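Local coordinates for protein TcpB (Brucella melitensis, PDB 4LQC) that is a bacterial Toll/interleukin-1 receptor (TIR) domain protein, of a family in which many domains associate with other TIR domains, at residues B[11-16]-B[40-45]; B[98-103]-B[120-125]. The protein carries 2 engineered substitutions. All blocks are in the same frame, centred on the assembly; numbering follows the deposited sequence.

Contact 1 (B[11-16]-B[40-45]); sequences IAHAIE and AYTLKV. Engineered in segment 11-16: A12 (natural residue Ser), I15 (natural residue Ser).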
loop_
_atom_site.group_PDB
_atom_site.type_symbol
_atom_site.label_atom_id
_atom_site.label_comp_id
_atom_site.label_asym_id
_atom_site.label_seq_id
_atom_site.Cartn_x
_atom_site.Cartn_y
_atom_site.Cartn_z
ATOM N N ILE B 11 -17.598 -1.681 9.391
ATOM C CA ILE B 11 -16.493 -1.397 8.477
ATOM C C ILE B 11 -16.876 -0.427 7.362
ATOM O O ILE B 11 -17.587 -0.783 6.415
ATOM C CB ILE B 11 -15.838 -2.682 7.930
ATOM C CG1 ILE B 11 -14.732 -2.334 6.950
ATOM C CG2 ILE B 11 -16.861 -3.571 7.279
ATOM C CD1 ILE B 11 -13.705 -3.442 6.780
ATOM N N ALA B 12 -16.415 0.815 7.526
ATOM C CA ALA B 12 -16.631 1.885 6.567
ATOM C C ALA B 12 -15.629 1.771 5.427
ATOM O O ALA B 12 -14.439 1.598 5.655
ATOM C CB ALA B 12 -16.492 3.244 7.256
ATOM N N HIS B 13 -16.109 1.889 4.195
ATOM C CA HIS B 13 -15.259 1.634 3.044
ATOM C C HIS B 13 -15.847 2.314 1.824
ATOM O O HIS B 13 -17.051 2.588 1.774
ATOM C CB HIS B 13 -15.249 0.139 2.788
ATOM C CG HIS B 13 -16.616 -0.435 2.589
ATOM N ND1 HIS B 13 -17.484 -0.669 3.634
ATOM C CD2 HIS B 13 -17.270 -0.813 1.465
ATOM C CE1 HIS B 13 -18.613 -1.173 3.163
ATOM N NE2 HIS B 13 -18.510 -1.270 1.850
ATOM N N ALA B 14 -15.000 2.594 0.845
ATOM C CA ALA B 14 -15.474 3.060 -0.445
ATOM C C ALA B 14 -16.130 1.885 -1.166
ATOM O O ALA B 14 -15.752 0.732 -0.961
ATOM C CB ALA B 14 -14.314 3.611 -1.258
ATOM N N ILE B 15 -17.119 2.157 -2.002
ATOM C CA ILE B 15 -17.787 1.065 -2.698
ATOM C C ILE B 15 -16.821 0.260 -3.560
ATOM O O ILE B 15 -16.952 -0.955 -3.673
ATOM C CB ILE B 15 -18.961 1.554 -3.567
ATOM C CG1 ILE B 15 -19.579 0.364 -4.319
ATOM C CG2 ILE B 15 -18.503 2.650 -4.525
ATOM C CD1 ILE B 15 -20.819 0.704 -5.112
ATOM N N GLU B 16 -15.831 0.933 -4.137
ATOM C CA GLU B 16 -14.897 0.289 -5.052
ATOM C C GLU B 16 -14.140 -0.834 -4.368
ATOM O O GLU B 16 -13.655 -1.752 -5.027
ATOM C CB GLU B 16 -13.912 1.309 -5.626
ATOM C CG GLU B 16 -14.518 2.273 -6.639
ATOM C CD GLU B 16 -15.070 3.532 -5.998
ATOM O OE1 GLU B 16 -15.001 3.662 -4.749
ATOM O OE2 GLU B 16 -15.575 4.412 -6.737
ATOM N N ALA B 40 -24.369 -1.405 5.260
ATOM C CA ALA B 40 -24.884 -0.041 5.430
ATOM C C ALA B 40 -23.781 0.985 5.602
ATOM O O ALA B 40 -24.041 2.169 5.814
ATOM C CB ALA B 40 -25.867 0.034 6.618
ATOM N N TYR B 41 -22.540 0.529 5.513
ATOM C CA TYR B 41 -21.417 1.415 5.746
ATOM C C TYR B 41 -20.572 1.625 4.508
ATOM O O TYR B 41 -19.396 1.954 4.598
ATOM C CB TYR B 41 -20.600 0.924 6.944
ATOM C CG TYR B 41 -21.417 1.073 8.203
ATOM C CD1 TYR B 41 -21.514 2.306 8.837
ATOM C CD2 TYR B 41 -22.148 0.014 8.715
ATOM C CE1 TYR B 41 -22.286 2.468 9.960
ATOM C CE2 TYR B 41 -22.925 0.168 9.854
ATOM C CZ TYR B 41 -22.990 1.398 10.464
ATOM O OH TYR B 41 -23.762 1.578 11.584
ATOM N N THR B 42 -21.186 1.454 3.347
ATOM C CA THR B 42 -20.535 1.845 2.112
ATOM C C THR B 42 -20.584 3.358 1.997
ATOM O O THR B 42 -21.637 3.979 2.169
ATOM C CB THR B 42 -21.213 1.226 0.885
ATOM O OG1 THR B 42 -21.146 -0.200 0.970
ATOM C CG2 THR B 42 -20.517 1.677 -0.371
ATOM N N LEU B 43 -19.438 3.959 1.717
ATOM C CA LEU B 43 -19.363 5.409 1.630
ATOM C C LEU B 43 -19.386 5.815 0.172
ATOM O O LEU B 43 -18.634 5.270 -0.649
ATOM C CB LEU B 43 -18.081 5.902 2.296
ATOM C CG LEU B 43 -18.057 5.562 3.785
ATOM C CD1 LEU B 43 -16.623 5.469 4.291
ATOM C CD2 LEU B 43 -18.860 6.590 4.564
ATOM N N LYS B 44 -20.262 6.757 -0.149
ATOM C CA LYS B 44 -20.396 7.240 -1.511
ATOM C C LYS B 44 -20.156 8.731 -1.506
ATOM O O LYS B 44 -20.272 9.370 -0.458
ATOM C CB LYS B 44 -21.801 6.949 -2.040
ATOM C CG LYS B 44 -22.134 5.470 -2.141
ATOM C CD LYS B 44 -23.593 5.276 -2.480
ATOM C CE LYS B 44 -23.870 3.852 -2.946
ATOM N NZ LYS B 44 -23.724 2.858 -1.846
ATOM N N VAL B 45 -19.813 9.285 -2.665
ATOM C CA VAL B 45 -19.735 10.734 -2.814
ATOM C C VAL B 45 -21.030 11.386 -2.326
ATOM O O VAL B 45 -22.122 10.978 -2.731
ATOM C CB VAL B 45 -19.495 11.128 -4.280
ATOM C CG1 VAL B 45 -19.773 12.605 -4.483
ATOM C CG2 VAL B 45 -18.069 10.783 -4.688
#
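The imidazole of H13 lies over the backbone of T42, whose CA sits 4.0 Å from the ring centroid in a CH-pi contact, offset toward the rim. The two residues are neighbours in the parallel sheet of the TIR fold, at the C-terminal ends of the two strands of the beta-alpha-beta unit in which helix 18-31 links strand 7-14 to edge strand 36-43. H13 straddles T42 in the usual parallel manner: its O receives L43 N at 2.8 Å in a nearly straight bond, while its N reaches Y41 O only weakly at 3.3 Å. The ring is steered by chi1 (56°), which sets CG between the backbone N and the carbonyl carbon, and by ND1, which donates to I11 O at 2.8 Å almost in the ring plane. A flat side chain with an N-H suits this place, since its face covers T42 CA while its N-H holds the I11 carbonyl two residues back. T42 OG1 comes within 3.0 Å of H13 NE2, out of the ring plane, and is hydrogen-bonded to K18 NZ, while its CG2, anti to the backbone N, meets CB of I15, an engineered residue, at 3.6 Å. On the other side of the sheet L43, branched and apolar, fits a buried position next to F71 and W76. Its CD1 packs 3.7 Å from CB of A12, the second engineered residue.

Contact 2 (B[98-103]-B[120-125]); sequences IWHKVS and LNTSLK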
loop_
_atom_site.group_PDB
_atom_site.type_symbol
_atom_site.label_atom_id
_atom_site.label_comp_id
_atom_site.label_asym_id
_atom_site.label_seq_id
_atom_site.Cartn_x
_atom_site.Cartn_y
_atom_site.Cartn_z
ATOM N N ILE B 98 -7.378 0.973 8.448
ATOM C CA ILE B 98 -6.519 0.005 7.784
ATOM C C ILE B 98 -6.066 0.601 6.473
ATOM O O ILE B 98 -6.905 0.986 5.640
ATOM C CB ILE B 98 -7.251 -1.298 7.488
ATOM C CG1 ILE B 98 -7.656 -1.970 8.796
ATOM C CG2 ILE B 98 -6.338 -2.235 6.701
ATOM C CD1 ILE B 98 -8.606 -3.125 8.586
ATOM N N TRP B 99 -4.747 0.692 6.297
ATOM C CA TRP B 99 -4.169 1.232 5.071
ATOM C C TRP B 99 -4.231 0.150 4.018
ATOM O O TRP B 99 -3.761 -0.969 4.245
ATOM C CB TRP B 99 -2.712 1.628 5.291
ATOM C CG TRP B 99 -2.492 2.829 6.178
ATOM C CD1 TRP B 99 -3.228 3.204 7.276
ATOM C CD2 TRP B 99 -1.474 3.829 6.019
ATOM N NE1 TRP B 99 -2.717 4.368 7.809
ATOM C CE2 TRP B 99 -1.645 4.772 7.054
ATOM C CE3 TRP B 99 -0.435 4.013 5.103
ATOM C CZ2 TRP B 99 -0.801 5.881 7.204
ATOM C CZ3 TRP B 99 0.397 5.119 5.249
ATOM C CH2 TRP B 99 0.209 6.038 6.288
ATOM N N HIS B 100 -4.808 0.457 2.862
ATOM C CA HIS B 100 -4.906 -0.547 1.795
ATOM C C HIS B 100 -4.522 0.016 0.423
ATOM O O HIS B 100 -5.228 0.842 -0.153
ATOM C CB HIS B 100 -6.311 -1.165 1.780
ATOM C CG HIS B 100 -6.472 -2.315 0.838
ATOM N ND1 HIS B 100 -5.669 -3.437 0.880
ATOM C CD2 HIS B 100 -7.358 -2.524 -0.166
ATOM C CE1 HIS B 100 -6.043 -4.280 -0.067
ATOM N NE2 HIS B 100 -7.070 -3.752 -0.713
ATOM N N LYS B 101 -3.384 -0.433 -0.085
ATOM C CA LYS B 101 -2.899 -0.010 -1.396
ATOM C C LYS B 101 -2.747 1.512 -1.517
ATOM O O LYS B 101 -3.003 2.094 -2.576
ATOM C CB LYS B 101 -3.769 -0.616 -2.515
ATOM C CG LYS B 101 -3.689 -2.162 -2.543
ATOM C CD LYS B 101 -4.808 -2.855 -3.344
ATOM C CE LYS B 101 -4.683 -2.626 -4.854
ATOM N NZ LYS B 101 -3.332 -2.965 -5.395
ATOM N N VAL B 102 -2.336 2.149 -0.421
ATOM C CA VAL B 102 -1.935 3.557 -0.455
ATOM C C VAL B 102 -0.478 3.707 -0.060
ATOM O O VAL B 102 0.100 2.832 0.586
ATOM C CB VAL B 102 -2.749 4.437 0.514
ATOM C CG1 VAL B 102 -4.129 4.708 -0.044
ATOM C CG2 VAL B 102 -2.828 3.781 1.875
ATOM N N SER B 103 0.115 4.827 -0.439
ATOM C CA SER B 103 1.440 5.165 0.047
ATOM C C SER B 103 1.324 6.150 1.223
ATOM O O SER B 103 0.267 6.774 1.441
ATOM C CB SER B 103 2.244 5.800 -1.071
ATOM O OG SER B 103 1.632 7.013 -1.456
ATOM N N LEU B 120 -3.167 -0.633 10.982
ATOM C CA LEU B 120 -2.984 -1.871 10.252
ATOM C C LEU B 120 -2.730 -1.526 8.788
ATOM O O LEU B 120 -3.154 -0.479 8.310
ATOM C CB LEU B 120 -4.234 -2.742 10.409
ATOM C CG LEU B 120 -4.586 -3.130 11.842
ATOM C CD1 LEU B 120 -6.070 -3.401 11.986
ATOM C CD2 LEU B 120 -3.792 -4.370 12.211
ATOM N N ASN B 121 -2.042 -2.411 8.089
ATOM C CA ASN B 121 -1.573 -2.162 6.734
ATOM C C ASN B 121 -1.588 -3.516 6.023
ATOM O O ASN B 121 -0.941 -4.459 6.470
ATOM C CB ASN B 121 -0.149 -1.566 6.791
ATOM C CG ASN B 121 0.401 -1.154 5.415
ATOM O OD1 ASN B 121 0.100 -1.774 4.385
ATOM N ND2 ASN B 121 1.239 -0.119 5.405
ATOM N N THR B 122 -2.336 -3.614 4.925
ATOM C CA THR B 122 -2.485 -4.889 4.218
ATOM C C THR B 122 -1.240 -5.350 3.468
ATOM O O THR B 122 -1.184 -6.497 2.993
ATOM C CB THR B 122 -3.649 -4.851 3.215
ATOM O OG1 THR B 122 -3.440 -3.778 2.283
ATOM C CG2 THR B 122 -4.964 -4.656 3.953
ATOM N N SER B 123 -0.251 -4.469 3.342
ATOM C CA SER B 123 0.984 -4.849 2.671
ATOM C C SER B 123 1.943 -5.531 3.648
ATOM O O SER B 123 2.934 -6.133 3.236
ATOM C CB SER B 123 1.644 -3.631 2.028
ATOM O OG SER B 123 2.264 -2.813 3.003
ATOM N N LEU B 124 1.641 -5.439 4.940
ATOM C CA LEU B 124 2.479 -6.050 5.981
ATOM C C LEU B 124 1.860 -7.312 6.573
ATOM O O LEU B 124 2.555 -8.117 7.198
ATOM C CB LEU B 124 2.720 -5.055 7.112
ATOM C CG LEU B 124 3.282 -3.735 6.607
ATOM C CD1 LEU B 124 3.545 -2.802 7.777
ATOM C CD2 LEU B 124 4.530 -3.998 5.769
ATOM N N LYS B 125 0.547 -7.469 6.404
ATOM C CA LYS B 125 -0.134 -8.661 6.891
ATOM C C LYS B 125 -1.189 -9.154 5.916
ATOM O O LYS B 125 -1.674 -8.401 5.066
ATOM C CB LYS B 125 -0.780 -8.386 8.252
ATOM C CG LYS B 125 0.215 -8.139 9.357
ATOM C CD LYS B 125 -0.488 -8.025 10.671
ATOM C CE LYS B 125 0.509 -7.904 11.787
ATOM N NZ LYS B 125 -0.213 -7.674 13.056
HETATM O O HOH W 1 -1.493 -2.209 1.246
HETATM O O HOH W 2 -1.109 0.623 2.149
#
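H100 ND1 and T122 OG1 meet at 2.7 Å, the hydroxyl lying in the imidazole plane at the ring edge; either atom could be the donor. A chi1 of 57° places OG1 between the backbone N and the carbonyl carbon of T122, and threonine suits the site because it also offers the methyl CG2, 3.9 Å from I98 CG2. Water 1 bridges the same hydroxyl, at 2.7 Å from T122 OG1, to the backbone N of K101. Next to this polar group are the parallel ladder bonds: W99 N donates to L120 O at 2.8 Å, and T122 N reaches W99 O at 3.1 Å, nearly in line with the carbonyl. On the face carrying I98 and L120, I98 CG1 lies 3.8 Å from L120 CD1, as befits branched residues packed beside helices 18-31 and 127-136. Across the sheet, the large, flat indole of W99 suits a buried place against Y104 and V107 of helix 104-108.

Further out, N121 OD1 shapes the end of strand 120-121. It accepts S123 N at 2.9 Å, an Asx turn, and S123 OG at 2.8 Å, both from the same face of its carboxamide. F21 stacks on the H100 ring, and K101 CD lies over a ring face, offset toward the rim.

K101 NZ forms salt bridges with E106 and E69 of the second subunit, and N121 ND2 is hydrogen-bonded to S123 OG of that subunit. The asparagine thus uses its acceptor to fold its own turn and its donor to join the dimer, so the polar groups that finish this short strand also serve the subunit interface.

Overall arrangement
Contacts 1 and 2 lie toward opposite edges of one five-stranded parallel sheet: contact 1 pairs edge strand 36-43 with strand 7-14, and contact 2 pairs strand 95-100 with the short edge strand 120-121. Strand 60-68 runs between them, so their centres are about 17 Å apart, while their nearest atoms approach to about 5 Å without touching. V66 of that strand packs on I11 and H13, and its neighbour L67 forms backbone hydrogen bonds with I98 and H100. Helix 18-31 spans both, since L25 touches I11 and I98. They differ in surroundings: no other chain of the assembly reaches contact 1, whereas contact 2 forms part of the dimer interface.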